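Local coordinates for protein putative Acetyltransferase (PDB 3EFA) that probably transfers an acetyl group from acetyl-coenzyme A to an amine, as a putative N-acetyltransferase of the GNAT family, at residues A[64-74]-A[99-110]. Residues are numbered along the deposited sequence; the frame is centred on the assembly and turned at random.
Sequences LEPQADHVMRF and WATQRGFTHGEI. With FMT (formic acid), chain B.
Val71, Met72 and Arg73 pair in parallel with His107, Gly108 and Glu109, joining the two strands of a beta-alpha-beta unit of the GNAT fold, with helix 88-102 as the crossover. Backbone bonds carry the register: Met72 N to His107 O (2.9 Å), a weak, bent one from Glu109 N to Met72 O, and Phe74 N to Glu109 O (3.1 Å). Where the pairing starts, His70 O accepts Thr106 N at 2.9 Å and, weakly, His107 N.

The polar side-chain link is a salt bridge on the sheet face that carries Val71, Arg73 and Glu109. Arg73 grips one oxygen side-on: NE lies 2.6 Å from Glu109 OE1 on its anti lone pair, and NH2 2.7 Å from it on the syn side, 34° out of the carboxylate plane. His143 NE2 hydrogen-bonds OE2, so both oxygens are engaged. Arg73 NH2 also hydrogen-bonds O1 of a formic acid molecule, probably from the crystallisation liquor, with NH1 adding a weak bond, while Gln67 NE2 covers one guanidinium face. A leucine in place of Arg73 would probably leave Glu109 OE1 without its positively charged partner.

Apolar packing occupies the other face. With CG anti to the backbone N (chi1 171°) and bends at chi2 and chi3, the selenomethionine Met72 carries its methyl over the Phe105 ring, where CE sits 3.8 Å from the centroid in a CH-pi contact; the same CE meets the Trp99 edge at CZ3, 4.2 Å away.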
loop_
_atom_site.group_PDB
_atom_site.type_symbol
_atom_site.label_atom_id
_atom_site.label_comp_id
_atom_site.label_asym_id
_atom_site.label_seq_id
_atom_site.Cartn_x
_atom_site.Cartn_y
_atom_site.Cartn_z
ATOM N N LEU A 64 6.122 -16.911 4.276
ATOM C CA LEU A 64 5.627 -16.059 5.361
ATOM C C LEU A 64 6.536 -14.835 5.578
ATOM O O LEU A 64 7.728 -14.984 5.860
ATOM C CB LEU A 64 5.420 -16.887 6.641
ATOM C CG LEU A 64 4.357 -17.976 6.374
ATOM C CD1 LEU A 64 4.701 -19.330 6.953
ATOM C CD2 LEU A 64 2.939 -17.534 6.797
ATOM N N GLU A 65 5.962 -13.638 5.400
ATOM C CA GLU A 65 6.689 -12.366 5.491
ATOM C C GLU A 65 6.020 -11.371 6.469
ATOM O O GLU A 65 5.340 -10.420 6.048
ATOM C CB GLU A 65 6.838 -11.715 4.100
ATOM C CG GLU A 65 7.356 -12.649 2.996
ATOM C CD GLU A 65 7.438 -11.989 1.610
ATOM O OE1 GLU A 65 7.287 -10.745 1.508
ATOM O OE2 GLU A 65 7.651 -12.722 0.615
ATOM N N PRO A 66 6.244 -11.564 7.779
ATOM C CA PRO A 66 5.682 -10.650 8.798
ATOM C C PRO A 66 6.113 -9.195 8.568
ATOM O O PRO A 66 7.281 -8.958 8.236
ATOM C CB PRO A 66 6.307 -11.118 10.116
ATOM C CG PRO A 66 7.215 -12.295 9.791
ATOM C CD PRO A 66 7.276 -12.484 8.304
ATOM N N GLN A 67 5.188 -8.253 8.752
ATOM C CA GLN A 67 5.482 -6.826 8.660
ATOM C C GLN A 67 5.216 -6.161 10.022
ATOM O O GLN A 67 4.790 -6.825 10.961
ATOM C CB GLN A 67 4.618 -6.173 7.571
ATOM C CG GLN A 67 4.627 -6.912 6.238
ATOM C CD GLN A 67 5.940 -6.744 5.487
ATOM O OE1 GLN A 67 6.458 -5.625 5.380
ATOM N NE2 GLN A 67 6.497 -7.862 4.972
ATOM N N ALA A 68 5.465 -4.856 10.130
ATOM C CA ALA A 68 5.144 -4.120 11.357
ATOM C C ALA A 68 3.639 -4.022 11.608
ATOM O O ALA A 68 2.836 -4.233 10.702
ATOM C CB ALA A 68 5.757 -2.711 11.324
ATOM N N ASP A 69 3.276 -3.699 12.848
ATOM C CA ASP A 69 1.897 -3.386 13.220
ATOM C C ASP A 69 0.884 -4.522 12.989
ATOM O O ASP A 69 -0.283 -4.269 12.646
ATOM C CB ASP A 69 1.425 -2.095 12.537
ATOM C CG ASP A 69 0.312 -1.402 13.313
ATOM O OD1 ASP A 69 0.113 -1.771 14.496
ATOM O OD2 ASP A 69 -0.360 -0.496 12.752
ATOM N N HIS A 70 1.336 -5.763 13.181
ATOM C CA HIS A 70 0.453 -6.933 13.160
ATOM C C HIS A 70 -0.125 -7.252 11.777
ATOM O O HIS A 70 -1.186 -7.861 11.666
ATOM C CB HIS A 70 -0.663 -6.779 14.201
ATOM C CG HIS A 70 -0.153 -6.580 15.592
ATOM N ND1 HIS A 70 -0.177 -5.357 16.230
ATOM C CD2 HIS A 70 0.427 -7.446 16.461
ATOM C CE1 HIS A 70 0.349 -5.481 17.436
ATOM N NE2 HIS A 70 0.724 -6.738 17.601
ATOM N N VAL A 71 0.588 -6.834 10.737
ATOM C CA VAL A 71 0.250 -7.179 9.361
ATOM C C VAL A 71 1.143 -8.322 8.853
ATOM O O VAL A 71 2.373 -8.227 8.908
ATOM C CB VAL A 71 0.377 -5.946 8.421
ATOM C CG1 VAL A 71 0.122 -6.343 6.969
ATOM C CG2 VAL A 71 -0.592 -4.821 8.855
HETATM N N MSE A 72 0.516 -9.410 8.391
HETATM C CA MSE A 72 1.240 -10.523 7.774
HETATM C C MSE A 72 1.146 -10.466 6.261
HETATM O O MSE A 72 0.050 -10.441 5.708
HETATM C CB MSE A 72 0.702 -11.874 8.244
HETATM C CG MSE A 72 1.290 -13.052 7.461
HETATM SE SE MSE A 72 3.196 -13.427 7.813
HETATM C CE MSE A 72 3.003 -13.784 9.736
ATOM N N ARG A 73 2.290 -10.439 5.589
ATOM C CA ARG A 73 2.289 -10.537 4.133
ATOM C C ARG A 73 2.578 -11.985 3.702
ATOM O O ARG A 73 3.506 -12.625 4.217
ATOM C CB ARG A 73 3.267 -9.536 3.496
ATOM C CG ARG A 73 3.363 -9.636 1.965
ATOM C CD ARG A 73 4.501 -8.768 1.422
ATOM N NE ARG A 73 4.315 -7.384 1.822
ATOM C CZ ARG A 73 5.206 -6.408 1.668
ATOM N NH1 ARG A 73 6.389 -6.656 1.123
ATOM N NH2 ARG A 73 4.906 -5.179 2.078
ATOM N N PHE A 74 1.750 -12.504 2.796
ATOM C CA PHE A 74 1.964 -13.824 2.201
ATOM C C PHE A 74 2.577 -13.659 0.801
ATOM O O PHE A 74 1.952 -13.056 -0.076
ATOM C CB PHE A 74 0.640 -14.578 2.074
ATOM C CG PHE A 74 -0.168 -14.643 3.350
ATOM C CD1 PHE A 74 0.181 -15.532 4.374
ATOM C CD2 PHE A 74 -1.298 -13.837 3.516
ATOM C CE1 PHE A 74 -0.573 -15.609 5.546
ATOM C CE2 PHE A 74 -2.063 -13.901 4.686
ATOM C CZ PHE A 74 -1.703 -14.788 5.705
ATOM N N TRP A 99 -3.133 -19.781 10.876
ATOM C CA TRP A 99 -1.799 -19.819 11.494
ATOM C C TRP A 99 -1.342 -18.412 11.956
ATOM O O TRP A 99 -0.833 -18.251 13.065
ATOM C CB TRP A 99 -0.801 -20.443 10.511
ATOM C CG TRP A 99 0.608 -20.684 11.037
ATOM C CD1 TRP A 99 1.081 -21.823 11.634
ATOM C CD2 TRP A 99 1.721 -19.782 10.961
ATOM N NE1 TRP A 99 2.412 -21.673 11.959
ATOM C CE2 TRP A 99 2.830 -20.432 11.558
ATOM C CE3 TRP A 99 1.885 -18.479 10.465
ATOM C CZ2 TRP A 99 4.083 -19.827 11.662
ATOM C CZ3 TRP A 99 3.135 -17.876 10.569
ATOM C CH2 TRP A 99 4.215 -18.547 11.163
ATOM N N ALA A 100 -1.555 -17.401 11.115
ATOM C CA ALA A 100 -1.185 -16.022 11.448
ATOM C C ALA A 100 -1.991 -15.398 12.603
ATOM O O ALA A 100 -1.420 -14.739 13.489
ATOM C CB ALA A 100 -1.270 -15.131 10.201
ATOM N N THR A 101 -3.309 -15.589 12.591
ATOM C CA THR A 101 -4.150 -15.083 13.679
ATOM C C THR A 101 -3.755 -15.702 15.014
ATOM O O THR A 101 -3.834 -15.046 16.052
ATOM C CB THR A 101 -5.672 -15.320 13.439
ATOM O OG1 THR A 101 -5.967 -16.721 13.493
ATOM C CG2 THR A 101 -6.114 -14.751 12.102
ATOM N N GLN A 102 -3.323 -16.964 14.982
ATOM C CA GLN A 102 -2.878 -17.646 16.193
ATOM C C GLN A 102 -1.638 -16.974 16.777
ATOM O O GLN A 102 -1.364 -17.081 17.971
ATOM C CB GLN A 102 -2.592 -19.126 15.917
ATOM C CG GLN A 102 -3.837 -19.993 15.749
ATOM C CD GLN A 102 -3.506 -21.443 15.395
ATOM O OE1 GLN A 102 -2.348 -21.792 15.147
ATOM N NE2 GLN A 102 -4.530 -22.291 15.368
ATOM N N ARG A 103 -0.888 -16.278 15.932
ATOM C CA ARG A 103 0.329 -15.605 16.384
ATOM C C ARG A 103 0.159 -14.079 16.525
ATOM O O ARG A 103 1.140 -13.339 16.587
ATOM C CB ARG A 103 1.496 -15.974 15.467
ATOM C CG ARG A 103 1.967 -17.402 15.682
ATOM C CD ARG A 103 2.489 -18.108 14.418
ATOM N NE ARG A 103 2.830 -19.495 14.741
ATOM C CZ ARG A 103 1.948 -20.492 14.800
ATOM N NH1 ARG A 103 0.667 -20.276 14.527
ATOM N NH2 ARG A 103 2.344 -21.714 15.121
ATOM N N GLY A 104 -1.091 -13.620 16.571
ATOM C CA GLY A 104 -1.391 -12.238 16.891
ATOM C C GLY A 104 -1.374 -11.237 15.746
ATOM O O GLY A 104 -1.349 -10.029 15.979
ATOM N N PHE A 105 -1.379 -11.715 14.506
ATOM C CA PHE A 105 -1.508 -10.804 13.373
ATOM C C PHE A 105 -2.995 -10.597 13.099
ATOM O O PHE A 105 -3.785 -11.535 13.255
ATOM C CB PHE A 105 -0.745 -11.337 12.151
ATOM C CG PHE A 105 0.749 -11.407 12.358
ATOM C CD1 PHE A 105 1.569 -10.348 11.984
ATOM C CD2 PHE A 105 1.334 -12.528 12.955
ATOM C CE1 PHE A 105 2.951 -10.402 12.199
ATOM C CE2 PHE A 105 2.719 -12.596 13.165
ATOM C CZ PHE A 105 3.527 -11.530 12.788
ATOM N N THR A 106 -3.387 -9.376 12.733
ATOM C CA THR A 106 -4.813 -9.066 12.520
ATOM C C THR A 106 -5.187 -8.777 11.066
ATOM O O THR A 106 -6.365 -8.697 10.725
ATOM C CB THR A 106 -5.296 -7.866 13.381
ATOM O OG1 THR A 106 -4.542 -6.690 13.052
ATOM C CG2 THR A 106 -5.152 -8.173 14.865
ATOM N N HIS A 107 -4.189 -8.613 10.210
ATOM C CA HIS A 107 -4.458 -8.305 8.814
ATOM C C HIS A 107 -3.581 -9.101 7.856
ATOM O O HIS A 107 -2.374 -9.254 8.085
ATOM C CB HIS A 107 -4.278 -6.804 8.555
ATOM C CG HIS A 107 -5.297 -5.954 9.236
ATOM N ND1 HIS A 107 -5.144 -5.498 10.527
ATOM C CD2 HIS A 107 -6.489 -5.478 8.807
ATOM C CE1 HIS A 107 -6.194 -4.769 10.863
ATOM N NE2 HIS A 107 -7.026 -4.745 9.837
ATOM N N GLY A 108 -4.196 -9.592 6.782
ATOM C CA GLY A 108 -3.459 -10.224 5.705
ATOM C C GLY A 108 -3.086 -9.184 4.668
ATOM O O GLY A 108 -3.798 -8.179 4.488
ATOM N N GLU A 109 -1.976 -9.425 3.974
ATOM C CA GLU A 109 -1.476 -8.496 2.968
ATOM C C GLU A 109 -0.942 -9.260 1.755
ATOM O O GLU A 109 -0.160 -10.226 1.904
ATOM C CB GLU A 109 -0.377 -7.594 3.567
ATOM C CG GLU A 109 0.307 -6.640 2.560
ATOM C CD GLU A 109 1.323 -5.695 3.216
ATOM O OE1 GLU A 109 2.545 -5.980 3.155
ATOM O OE2 GLU A 109 0.902 -4.659 3.790
ATOM N N ILE A 110 -1.357 -8.829 0.561
ATOM C CA ILE A 110 -0.918 -9.458 -0.687
ATOM C C ILE A 110 -0.437 -8.411 -1.685
ATOM O O ILE A 110 -1.119 -7.398 -1.883
ATOM C CB ILE A 110 -2.083 -10.225 -1.373
ATOM C CG1 ILE A 110 -2.626 -11.338 -0.471
ATOM C CG2 ILE A 110 -1.670 -10.737 -2.785
ATOM C CD1 ILE A 110 -1.687 -12.498 -0.286
HETATM C C FMT B . 7.782 -3.117 0.472
HETATM O O1 FMT B . 7.571 -3.478 1.626
HETATM O O2 FMT B . 7.099 -3.489 -0.481
#